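Local atomic coordinates of LbaCas13a H328A (C2c2) (Lachnospiraceae bacterium NK4A179, PDB entry 5WLH), a protein that binds a CRISPR guide RNA as a pre-crRNA and probably acts as an RNA-guided nuclease that cuts RNA at adenines. Residues 480-491 and 942-950; 514-522 and 552-563. All coordinates share one frame; numbering follows the deposited sequence.

Contact 1 of 2, residues 480-491 and 942-950. With nucleotides of chain B.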
loop_
_atom_site.group_PDB
_atom_site.type_symbol
_atom_site.label_atom_id
_atom_site.label_comp_id
_atom_site.label_asym_id
_atom_site.label_seq_id
_atom_site.Cartn_x
_atom_site.Cartn_y
_atom_site.Cartn_z
ATOM N N TYR A 480 -10.708 1.996 -27.149
ATOM C CA TYR A 480 -11.406 1.310 -26.066
ATOM C C TYR A 480 -12.845 0.961 -26.403
ATOM O O TYR A 480 -13.529 0.363 -25.573
ATOM C CB TYR A 480 -11.333 2.161 -24.788
ATOM C CG TYR A 480 -9.893 2.364 -24.412
ATOM C CD1 TYR A 480 -9.157 1.331 -23.828
ATOM C CD2 TYR A 480 -9.237 3.548 -24.715
ATOM C CE1 TYR A 480 -7.828 1.499 -23.517
ATOM C CE2 TYR A 480 -7.903 3.725 -24.411
ATOM C CZ TYR A 480 -7.205 2.695 -23.808
ATOM O OH TYR A 480 -5.883 2.873 -23.502
ATOM N N LEU A 481 -13.325 1.286 -27.613
ATOM C CA LEU A 481 -14.706 0.952 -27.936
ATOM C C LEU A 481 -14.915 -0.548 -27.941
ATOM O O LEU A 481 -16.018 -1.020 -27.651
ATOM C CB LEU A 481 -15.100 1.531 -29.295
ATOM C CG LEU A 481 -15.506 3.002 -29.296
ATOM C CD1 LEU A 481 -15.617 3.491 -30.734
ATOM C CD2 LEU A 481 -16.817 3.213 -28.529
ATOM N N SER A 482 -13.872 -1.307 -28.257
ATOM C CA SER A 482 -13.949 -2.756 -28.261
ATOM C C SER A 482 -13.664 -3.365 -26.897
ATOM O O SER A 482 -13.603 -4.594 -26.784
ATOM C CB SER A 482 -12.985 -3.327 -29.302
ATOM O OG SER A 482 -13.493 -3.082 -30.603
ATOM N N GLY A 483 -13.475 -2.549 -25.871
ATOM C CA GLY A 483 -13.442 -3.035 -24.507
ATOM C C GLY A 483 -12.076 -2.870 -23.859
ATOM O O GLY A 483 -11.085 -2.496 -24.487
ATOM N N ILE A 484 -12.071 -3.164 -22.564
ATOM C CA ILE A 484 -10.943 -2.957 -21.663
ATOM C C ILE A 484 -10.321 -4.304 -21.320
ATOM O O ILE A 484 -11.036 -5.266 -21.004
ATOM C CB ILE A 484 -11.416 -2.253 -20.373
ATOM C CG1 ILE A 484 -12.050 -0.900 -20.695
ATOM C CG2 ILE A 484 -10.242 -2.107 -19.396
ATOM C CD1 ILE A 484 -12.896 -0.354 -19.544
ATOM N N SER A 485 -8.995 -4.364 -21.336
ATOM C CA SER A 485 -8.271 -5.555 -20.918
ATOM C C SER A 485 -7.752 -5.384 -19.497
ATOM O O SER A 485 -7.669 -4.276 -18.964
ATOM C CB SER A 485 -7.096 -5.833 -21.857
ATOM O OG SER A 485 -6.027 -4.925 -21.569
ATOM N N SER A 486 -7.366 -6.502 -18.890
ATOM C CA SER A 486 -6.755 -6.396 -17.571
ATOM C C SER A 486 -5.433 -5.636 -17.640
ATOM O O SER A 486 -5.114 -4.870 -16.735
ATOM C CB SER A 486 -6.575 -7.783 -16.949
ATOM O OG SER A 486 -5.852 -8.651 -17.804
ATOM N N PHE A 487 -4.672 -5.797 -18.731
ATOM C CA PHE A 487 -3.423 -5.054 -18.871
ATOM C C PHE A 487 -3.682 -3.551 -18.861
ATOM O O PHE A 487 -2.878 -2.783 -18.313
ATOM C CB PHE A 487 -2.715 -5.449 -20.172
ATOM C CG PHE A 487 -2.447 -6.914 -20.281
ATOM C CD1 PHE A 487 -1.386 -7.485 -19.589
ATOM C CD2 PHE A 487 -3.257 -7.722 -21.049
ATOM C CE1 PHE A 487 -1.130 -8.855 -19.665
ATOM C CE2 PHE A 487 -3.016 -9.087 -21.139
ATOM C CZ PHE A 487 -1.935 -9.653 -20.460
ATOM N N ASP A 488 -4.789 -3.115 -19.487
ATOM C CA ASP A 488 -5.153 -1.697 -19.472
ATOM C C ASP A 488 -5.239 -1.175 -18.048
ATOM O O ASP A 488 -4.779 -0.067 -17.742
ATOM C CB ASP A 488 -6.511 -1.475 -20.161
ATOM C CG ASP A 488 -6.463 -1.678 -21.659
ATOM O OD1 ASP A 488 -5.411 -1.432 -22.261
ATOM O OD2 ASP A 488 -7.497 -2.057 -22.229
ATOM N N TYR A 489 -5.882 -1.946 -17.171
ATOM C CA TYR A 489 -6.043 -1.496 -15.793
ATOM C C TYR A 489 -4.746 -1.605 -15.009
ATOM O O TYR A 489 -4.524 -0.832 -14.070
ATOM C CB TYR A 489 -7.163 -2.284 -15.127
ATOM C CG TYR A 489 -8.514 -1.586 -15.230
ATOM C CD1 TYR A 489 -8.819 -0.776 -16.316
ATOM C CD2 TYR A 489 -9.471 -1.749 -14.240
ATOM C CE1 TYR A 489 -10.059 -0.125 -16.398
ATOM C CE2 TYR A 489 -10.715 -1.119 -14.311
ATOM C CZ TYR A 489 -10.995 -0.311 -15.391
ATOM O OH TYR A 489 -12.213 0.303 -15.442
ATOM N N GLU A 490 -3.879 -2.557 -15.353
ATOM C CA GLU A 490 -2.558 -2.556 -14.739
ATOM C C GLU A 490 -1.822 -1.249 -15.041
ATOM O O GLU A 490 -1.209 -0.649 -14.151
ATOM C CB GLU A 490 -1.761 -3.765 -15.226
ATOM C CG GLU A 490 -2.292 -5.092 -14.723
ATOM C CD GLU A 490 -1.328 -6.207 -15.032
ATOM O OE1 GLU A 490 -0.522 -6.568 -14.136
ATOM O OE2 GLU A 490 -1.367 -6.687 -16.191
ATOM N N LEU A 491 -1.900 -0.781 -16.284
ATOM C CA LEU A 491 -1.276 0.494 -16.634
ATOM C C LEU A 491 -1.882 1.644 -15.837
ATOM O O LEU A 491 -1.152 2.509 -15.337
ATOM C CB LEU A 491 -1.426 0.758 -18.131
ATOM C CG LEU A 491 -0.598 -0.128 -19.079
ATOM C CD1 LEU A 491 -1.041 0.152 -20.504
ATOM C CD2 LEU A 491 0.882 0.166 -18.924
ATOM N N THR A 942 1.380 -12.338 -24.736
ATOM C CA THR A 942 0.046 -12.883 -24.934
ATOM C C THR A 942 -0.636 -12.364 -26.181
ATOM O O THR A 942 -1.790 -12.721 -26.424
ATOM C CB THR A 942 -0.851 -12.585 -23.732
ATOM O OG1 THR A 942 -1.030 -11.173 -23.603
ATOM C CG2 THR A 942 -0.237 -13.146 -22.487
ATOM N N GLY A 943 0.048 -11.537 -26.956
ATOM C CA GLY A 943 -0.520 -11.009 -28.180
ATOM C C GLY A 943 -1.694 -10.094 -27.953
ATOM O O GLY A 943 -2.600 -10.027 -28.789
ATOM N N THR A 944 -1.695 -9.370 -26.840
ATOM C CA THR A 944 -2.803 -8.499 -26.497
ATOM C C THR A 944 -2.490 -7.103 -27.009
ATOM O O THR A 944 -1.481 -6.513 -26.606
ATOM C CB THR A 944 -3.035 -8.485 -24.983
ATOM O OG1 THR A 944 -3.227 -9.831 -24.527
ATOM C CG2 THR A 944 -4.274 -7.666 -24.633
ATOM N N GLU A 945 -3.319 -6.609 -27.931
ATOM C CA GLU A 945 -3.232 -5.223 -28.368
ATOM C C GLU A 945 -3.330 -4.310 -27.169
ATOM O O GLU A 945 -4.203 -4.485 -26.317
ATOM C CB GLU A 945 -4.368 -4.860 -29.329
ATOM C CG GLU A 945 -4.445 -5.664 -30.611
ATOM C CD GLU A 945 -5.522 -6.739 -30.546
ATOM O OE1 GLU A 945 -6.442 -6.699 -31.399
ATOM O OE2 GLU A 945 -5.482 -7.600 -29.637
ATOM N N ILE A 946 -2.480 -3.298 -27.134
ATOM C CA ILE A 946 -2.459 -2.405 -25.992
ATOM C C ILE A 946 -2.146 -0.995 -26.471
ATOM O O ILE A 946 -1.142 -0.764 -27.157
ATOM C CB ILE A 946 -1.465 -2.886 -24.916
ATOM C CG1 ILE A 946 -1.732 -2.199 -23.587
ATOM C CG2 ILE A 946 -0.009 -2.776 -25.364
ATOM C CD1 ILE A 946 -1.207 -2.987 -22.424
ATOM N N ASN A 947 -3.040 -0.067 -26.168
ATOM C CA ASN A 947 -2.792 1.329 -26.473
ATOM C C ASN A 947 -1.693 1.840 -25.556
ATOM O O ASN A 947 -1.771 1.692 -24.330
ATOM C CB ASN A 947 -4.075 2.141 -26.309
ATOM C CG ASN A 947 -3.857 3.626 -26.532
ATOM O OD1 ASN A 947 -3.998 4.430 -25.608
ATOM N ND2 ASN A 947 -3.515 3.999 -27.762
ATOM N N HIS A 948 -0.655 2.420 -26.152
ATOM C CA HIS A 948 0.482 2.942 -25.400
ATOM C C HIS A 948 0.249 4.369 -24.917
ATOM O O HIS A 948 1.134 5.225 -25.020
ATOM C CB HIS A 948 1.742 2.839 -26.251
ATOM C CG HIS A 948 2.093 1.433 -26.636
ATOM N ND1 HIS A 948 2.946 0.645 -25.891
ATOM C CD2 HIS A 948 1.702 0.671 -27.685
ATOM C CE1 HIS A 948 3.066 -0.539 -26.466
ATOM N NE2 HIS A 948 2.321 -0.549 -27.557
ATOM N N SER A 949 -0.944 4.643 -24.376
ATOM C CA SER A 949 -1.207 5.937 -23.749
ATOM C C SER A 949 -0.236 6.205 -22.610
ATOM O O SER A 949 0.091 7.363 -22.323
ATOM C CB SER A 949 -2.644 5.992 -23.227
ATOM O OG SER A 949 -2.784 5.260 -22.013
ATOM N N ILE A 950 0.220 5.149 -21.949
ATOM C CA ILE A 950 1.214 5.240 -20.896
ATOM C C ILE A 950 2.516 4.697 -21.482
ATOM O O ILE A 950 2.613 3.509 -21.808
ATOM C CB ILE A 950 0.757 4.482 -19.643
ATOM C CG1 ILE A 950 -0.339 5.293 -18.930
ATOM C CG2 ILE A 950 1.917 4.223 -18.701
ATOM C CD1 ILE A 950 -1.558 4.503 -18.502
ATOM P P A B 26 -3.782 -5.393 -8.929
ATOM O OP1 A B 26 -3.811 -4.176 -8.080
ATOM O OP2 A B 26 -4.225 -6.717 -8.439
ATOM O "O5'" A B 26 -4.613 -5.089 -10.245
ATOM C "C5'" A B 26 -4.589 -3.814 -10.881
ATOM C "C4'" A B 26 -5.866 -3.618 -11.658
ATOM O "O4'" A B 26 -5.872 -4.540 -12.784
ATOM C "C3'" A B 26 -7.125 -3.928 -10.858
ATOM O "O3'" A B 26 -8.202 -3.146 -11.362
ATOM C "C2'" A B 26 -7.361 -5.398 -11.187
ATOM O "O2'" A B 26 -8.671 -5.871 -10.966
ATOM C "C1'" A B 26 -6.947 -5.454 -12.659
ATOM N N9 A B 26 -6.438 -6.774 -13.017
ATOM C C8 A B 26 -5.141 -7.206 -12.915
ATOM N N7 A B 26 -4.996 -8.473 -13.260
ATOM C C5 A B 26 -6.272 -8.866 -13.604
ATOM C C6 A B 26 -6.762 -10.101 -14.069
ATOM N N6 A B 26 -5.956 -11.161 -14.233
ATOM N N1 A B 26 -8.079 -10.196 -14.306
ATOM C C2 A B 26 -8.861 -9.116 -14.126
ATOM N N3 A B 26 -8.504 -7.905 -13.700
ATOM C C4 A B 26 -7.179 -7.845 -13.462
ATOM P P A B 25 -1.941 -10.782 -9.882
ATOM O OP1 A B 25 -1.584 -11.183 -11.276
ATOM O OP2 A B 25 -1.902 -11.786 -8.795
ATOM O "O5'" A B 25 -0.986 -9.579 -9.491
ATOM C "C5'" A B 25 -1.178 -8.834 -8.296
ATOM C "C4'" A B 25 -1.027 -7.359 -8.554
ATOM O "O4'" A B 25 0.374 -7.034 -8.774
ATOM C "C3'" A B 25 -1.786 -6.831 -9.775
ATOM O "O3'" A B 25 -2.291 -5.537 -9.469
ATOM C "C2'" A B 25 -0.690 -6.660 -10.816
ATOM O "O2'" A B 25 -0.978 -5.692 -11.806
ATOM C "C1'" A B 25 0.476 -6.234 -9.937
ATOM N N9 A B 25 1.777 -6.402 -10.571
ATOM C C8 A B 25 2.141 -7.352 -11.494
ATOM N N7 A B 25 3.369 -7.204 -11.933
ATOM C C5 A B 25 3.822 -6.081 -11.256
ATOM C C6 A B 25 5.048 -5.407 -11.279
ATOM N N6 A B 25 6.068 -5.801 -12.046
ATOM N N1 A B 25 5.184 -4.311 -10.505
ATOM C C2 A B 25 4.159 -3.918 -9.740
ATOM N N3 A B 25 2.952 -4.478 -9.641
ATOM C C4 A B 25 2.854 -5.564 -10.428
ATOM P P U B 27 -9.382 -2.677 -10.383
ATOM O OP1 U B 27 -10.120 -3.847 -9.918
ATOM O OP2 U B 27 -10.165 -1.585 -11.023
ATOM O "O5'" U B 27 -8.597 -2.063 -9.152
ATOM C "C5'" U B 27 -9.288 -1.402 -8.112
ATOM C "C4'" U B 27 -8.461 -1.484 -6.862
ATOM O "O4'" U B 27 -8.579 -2.821 -6.315
ATOM C "C3'" U B 27 -6.952 -1.245 -7.066
ATOM O "O3'" U B 27 -6.458 -0.467 -5.993
ATOM C "C2'" U B 27 -6.364 -2.643 -6.904
ATOM O "O2'" U B 27 -5.013 -2.668 -6.480
ATOM C "C1'" U B 27 -7.312 -3.202 -5.856
ATOM N N1 U B 27 -7.241 -4.645 -5.601
ATOM C C2 U B 27 -7.561 -5.048 -4.308
ATOM O O2 U B 27 -7.959 -4.271 -3.461
ATOM N N3 U B 27 -7.433 -6.398 -4.057
ATOM C C4 U B 27 -7.010 -7.348 -4.962
ATOM O O4 U B 27 -6.928 -8.531 -4.602
ATOM C C5 U B 27 -6.671 -6.838 -6.260
ATOM C C6 U B 27 -6.785 -5.536 -6.535
HETATM O O HOH W 1 -4.385 1.183 -22.134
HETATM O O HOH W 2 -5.052 -3.845 -23.800
HETATM O O HOH W 3 -5.292 -0.512 -24.717
#

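Contact 2 of 2, residues 514-522 and 552-563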
loop_
_atom_site.group_PDB
_atom_site.type_symbol
_atom_site.label_atom_id
_atom_site.label_comp_id
_atom_site.label_asym_id
_atom_site.label_seq_id
_atom_site.Cartn_x
_atom_site.Cartn_y
_atom_site.Cartn_z
ATOM N N SER A 514 7.707 25.861 3.491
ATOM C CA SER A 514 6.956 26.788 4.335
ATOM C C SER A 514 7.526 26.857 5.746
ATOM O O SER A 514 7.393 27.889 6.419
ATOM C CB SER A 514 5.483 26.377 4.382
ATOM O OG SER A 514 5.217 25.499 5.453
ATOM N N SER A 515 8.176 25.783 6.192
ATOM C CA SER A 515 8.400 25.572 7.623
ATOM C C SER A 515 9.245 26.679 8.244
ATOM O O SER A 515 9.028 27.053 9.405
ATOM C CB SER A 515 9.045 24.204 7.858
ATOM O OG SER A 515 10.353 24.155 7.338
ATOM N N GLN A 516 10.209 27.215 7.498
ATOM C CA GLN A 516 11.085 28.257 8.006
ATOM C C GLN A 516 10.885 29.606 7.334
ATOM O O GLN A 516 11.541 30.574 7.727
ATOM C CB GLN A 516 12.546 27.844 7.849
ATOM C CG GLN A 516 12.994 26.731 8.750
ATOM C CD GLN A 516 14.492 26.611 8.722
ATOM O OE1 GLN A 516 15.194 27.371 9.386
ATOM N NE2 GLN A 516 14.997 25.687 7.913
ATOM N N THR A 517 10.025 29.703 6.324
ATOM C CA THR A 517 9.812 30.981 5.656
ATOM C C THR A 517 8.567 31.707 6.133
ATOM O O THR A 517 8.547 32.942 6.126
ATOM C CB THR A 517 9.713 30.796 4.138
ATOM O OG1 THR A 517 8.682 29.847 3.844
ATOM C CG2 THR A 517 11.038 30.319 3.551
ATOM N N VAL A 518 7.522 30.985 6.542
ATOM C CA VAL A 518 6.258 31.614 6.898
ATOM C C VAL A 518 5.724 31.024 8.196
ATOM O O VAL A 518 6.066 29.909 8.600
ATOM C CB VAL A 518 5.188 31.483 5.782
ATOM C CG1 VAL A 518 5.645 32.171 4.509
ATOM C CG2 VAL A 518 4.843 30.001 5.530
ATOM N N GLU A 519 4.875 31.801 8.855
ATOM C CA GLU A 519 4.070 31.313 9.963
ATOM C C GLU A 519 2.621 31.439 9.525
ATOM O O GLU A 519 2.093 32.551 9.408
ATOM C CB GLU A 519 4.347 32.088 11.253
ATOM C CG GLU A 519 3.827 31.393 12.499
ATOM C CD GLU A 519 3.948 32.248 13.750
ATOM O OE1 GLU A 519 4.946 32.999 13.870
ATOM O OE2 GLU A 519 3.043 32.162 14.615
ATOM N N LEU A 520 2.001 30.307 9.217
ATOM C CA LEU A 520 0.617 30.311 8.783
ATOM C C LEU A 520 -0.302 30.397 9.993
ATOM O O LEU A 520 0.117 30.204 11.134
ATOM C CB LEU A 520 0.321 29.053 7.961
ATOM C CG LEU A 520 1.330 28.830 6.830
ATOM C CD1 LEU A 520 1.125 27.512 6.067
ATOM C CD2 LEU A 520 1.260 30.023 5.861
ATOM N N ASP A 521 -1.565 30.693 9.738
ATOM C CA ASP A 521 -2.582 30.607 10.781
ATOM C C ASP A 521 -3.676 29.657 10.324
ATOM O O ASP A 521 -3.648 29.137 9.205
ATOM C CB ASP A 521 -3.151 31.987 11.135
ATOM C CG ASP A 521 -3.611 32.769 9.920
ATOM O OD1 ASP A 521 -4.136 32.161 8.963
ATOM O OD2 ASP A 521 -3.454 34.010 9.931
ATOM N N SER A 522 -4.662 29.451 11.198
ATOM C CA SER A 522 -5.698 28.470 10.904
ATOM C C SER A 522 -6.544 28.872 9.698
ATOM O O SER A 522 -7.065 27.997 9.001
ATOM C CB SER A 522 -6.579 28.244 12.138
ATOM O OG SER A 522 -7.303 29.405 12.491
ATOM N N PHE A 552 2.657 36.723 6.207
ATOM C CA PHE A 552 3.029 35.490 6.878
ATOM C C PHE A 552 4.529 35.282 6.971
ATOM O O PHE A 552 4.963 34.333 7.643
ATOM C CB PHE A 552 2.358 34.297 6.169
ATOM C CG PHE A 552 0.865 34.441 6.080
ATOM C CD1 PHE A 552 0.067 34.133 7.168
ATOM C CD2 PHE A 552 0.266 34.945 4.943
ATOM C CE1 PHE A 552 -1.304 34.287 7.104
ATOM C CE2 PHE A 552 -1.107 35.114 4.877
ATOM C CZ PHE A 552 -1.893 34.785 5.958
ATOM N N LEU A 553 5.330 36.152 6.353
ATOM C CA LEU A 553 6.775 35.989 6.366
ATOM C C LEU A 553 7.303 36.029 7.791
ATOM O O LEU A 553 6.898 36.881 8.587
ATOM C CB LEU A 553 7.439 37.080 5.526
ATOM C CG LEU A 553 7.191 36.970 4.023
ATOM C CD1 LEU A 553 7.764 38.168 3.305
ATOM C CD2 LEU A 553 7.804 35.678 3.492
ATOM N N LYS A 554 8.197 35.086 8.109
ATOM C CA LYS A 554 8.826 35.023 9.424
ATOM C C LYS A 554 9.944 36.043 9.562
ATOM O O LYS A 554 10.184 36.548 10.664
ATOM C CB LYS A 554 9.399 33.624 9.682
ATOM C CG LYS A 554 8.410 32.594 10.214
ATOM C CD LYS A 554 9.047 31.198 10.256
ATOM C CE LYS A 554 8.395 30.308 11.302
ATOM N NZ LYS A 554 9.030 28.953 11.398
ATOM N N ASP A 555 10.637 36.348 8.465
ATOM C CA ASP A 555 11.791 37.239 8.479
ATOM C C ASP A 555 12.208 37.547 7.050
ATOM O O ASP A 555 13.068 36.861 6.485
ATOM C CB ASP A 555 12.956 36.615 9.255
ATOM C CG ASP A 555 14.094 37.605 9.512
ATOM O OD1 ASP A 555 14.176 38.641 8.819
ATOM O OD2 ASP A 555 14.914 37.335 10.413
ATOM N N LYS A 556 11.615 38.592 6.469
ATOM C CA LYS A 556 11.889 38.939 5.084
ATOM C C LYS A 556 13.356 39.275 4.853
ATOM O O LYS A 556 13.852 39.107 3.733
ATOM C CB LYS A 556 10.980 40.107 4.672
ATOM C CG LYS A 556 11.251 40.694 3.305
ATOM C CD LYS A 556 10.107 41.601 2.873
ATOM C CE LYS A 556 10.518 42.473 1.705
ATOM N NZ LYS A 556 11.788 41.990 1.094
ATOM N N GLU A 557 14.077 39.706 5.889
ATOM C CA GLU A 557 15.463 40.119 5.689
ATOM C C GLU A 557 16.418 38.938 5.531
ATOM O O GLU A 557 17.468 39.083 4.902
ATOM C CB GLU A 557 15.912 41.018 6.844
ATOM C CG GLU A 557 15.065 42.280 7.013
ATOM C CD GLU A 557 14.720 42.956 5.688
ATOM O OE1 GLU A 557 15.651 43.261 4.908
ATOM O OE2 GLU A 557 13.517 43.184 5.428
ATOM N N THR A 558 16.096 37.772 6.091
ATOM C CA THR A 558 16.922 36.581 5.911
ATOM C C THR A 558 16.276 35.570 4.972
ATOM O O THR A 558 16.743 34.428 4.887
ATOM C CB THR A 558 17.222 35.917 7.254
ATOM O OG1 THR A 558 15.988 35.578 7.896
ATOM C CG2 THR A 558 18.034 36.852 8.145
ATOM N N LEU A 559 15.236 35.987 4.248
ATOM C CA LEU A 559 14.434 35.072 3.444
ATOM C C LEU A 559 15.279 34.312 2.427
ATOM O O LEU A 559 15.177 33.085 2.319
ATOM C CB LEU A 559 13.321 35.852 2.744
ATOM C CG LEU A 559 12.421 34.991 1.866
ATOM C CD1 LEU A 559 11.899 33.774 2.676
ATOM C CD2 LEU A 559 11.268 35.821 1.297
ATOM N N ARG A 560 16.110 35.022 1.653
ATOM C CA ARG A 560 16.924 34.330 0.657
ATOM C C ARG A 560 17.871 33.331 1.305
ATOM O O ARG A 560 18.015 32.203 0.818
ATOM C CB ARG A 560 17.723 35.313 -0.189
ATOM C CG ARG A 560 18.581 34.614 -1.231
ATOM C CD ARG A 560 19.530 35.571 -1.914
ATOM N NE ARG A 560 18.788 36.588 -2.641
ATOM C CZ ARG A 560 19.345 37.534 -3.384
ATOM N NH1 ARG A 560 20.669 37.604 -3.491
ATOM N NH2 ARG A 560 18.574 38.410 -4.012
ATOM N N ASP A 561 18.542 33.728 2.392
ATOM C CA ASP A 561 19.457 32.796 3.038
ATOM C C ASP A 561 18.700 31.625 3.656
ATOM O O ASP A 561 19.215 30.500 3.680
ATOM C CB ASP A 561 20.295 33.520 4.098
ATOM C CG ASP A 561 21.437 34.340 3.490
ATOM O OD1 ASP A 561 21.535 34.417 2.243
ATOM O OD2 ASP A 561 22.228 34.917 4.267
ATOM N N THR A 562 17.484 31.862 4.154
ATOM C CA THR A 562 16.671 30.765 4.675
ATOM C C THR A 562 16.298 29.786 3.565
ATOM O O THR A 562 16.447 28.566 3.725
ATOM C CB THR A 562 15.421 31.316 5.356
ATOM O OG1 THR A 562 15.809 32.267 6.353
ATOM C CG2 THR A 562 14.627 30.188 6.015
ATOM N N ILE A 563 15.838 30.303 2.422
ATOM C CA ILE A 563 15.514 29.433 1.288
ATOM C C ILE A 563 16.730 28.609 0.888
ATOM O O ILE A 563 16.631 27.406 0.622
ATOM C CB ILE A 563 15.004 30.266 0.099
ATOM C CG1 ILE A 563 13.659 30.929 0.413
ATOM C CG2 ILE A 563 14.931 29.414 -1.145
ATOM C CD1 ILE A 563 13.297 32.020 -0.592
HETATM O O HOH W 4 10.642 34.731 6.121
#

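Contact 1 of 2, residues 480-491 and 942-950
The loop 942-950 runs past the first turn of helix 486-517, with the CA atoms of D488 and I946 7.1 Å apart and those of L491 and I950 6.8 Å apart. Apolar side chains and bridging waters carry most of the contact. I946, its CG1 turned anti to the backbone N (chi1 -164°), meets L491 tip to tip, and its CD1 lies 3.7 Å from F487 CB. I950 slides past L491 in the opposite direction, CD1 against CB. The F487 ring ends at two threonines, CE2 lying 3.5 Å from T944 OG1 and CZ near T942 OG1. The polar side centres on D488 OD1, which accepts from waters 1 and 3. Water 1 ties it to Y480 OH at 2.6 Å and reaches N947 O only weakly, whereas water 3 bridges to 942-950, its O 2.7 Å from N947 N. Water 2 sits among D488 OD1, S485 OG and E945 O, with several acceptors to choose from. The other oxygen, D488 OD2, receives S485 N in a straight bond from above the carboxylate plane, while S485 OG takes D488 N. Beyond, E490 OE1 accepts from O2' of A25 of chain B at 2.5 Å and pairs with R938 of the helix leading into 942-950. The arrangement is a capping box at the start of a helix, water-linked to a distant loop and set against the guide RNA.

Contact 2 of 2, residues 514-522 and 552-563
V518 and L553 form an isolated antiparallel beta bridge, a non-hydrogen-bonded pair with their CA atoms 4.4 Å apart. The flanking residues supply its two hydrogen bonds, K554 N to T517 O and E519 N to F552 O. K554 then lays its extended side chain back over the other segment toward the end of helix 486-517. Its CB lies 3.7 Å from T517 O, CG rests 3.7 Å from V518 C, CD is 3.6 Å from Q516 O, and CE approaches V518 O. NZ finally donates to S515 O at 2.8 Å, in the carbonyl plane, so the ammonium sits by the carbonyl end of the helix, where its charge would probably be stabilised. T517 O is gripped twice, for water 4 also donates to it while accepting from D555 N. Toward helix 559-564, T517 CG2 packs on L559 CD1, and T562, its methyl CG2 turned anti to the backbone N, brings CG2 3.6 Å from Q516 CB. T562 OG1 meanwhile bonds back to T558 O. At the far end F552 sets its CB against V518 CB and offers its ring edge to E519 O and to the carboxylate of D521, whose OD1 is held by N524. That carboxylate stands 81° from the ring plane, with D521 OD2 3.6 Å from F552 CE1.

In the fold
Both contacts use helix 486-517, one at its start and the other at its end, with centres 48 Å apart and nearest atoms about 31 Å apart. Contact 1 is the more buried and the longer in range, bringing together parts of the chain 451 residues apart beside the guide RNA. Contact 2 closes a local excursion of 29 residues, only partly buried, and lies about 17 Å from the nucleic acid by nearest atoms. Their chemistry differs accordingly: in 480-491 with 942-950, water and apolar side chains do the joining, whereas in 514-522 with 552-563 direct backbone bonds and a lysine on a helix carbonyl do.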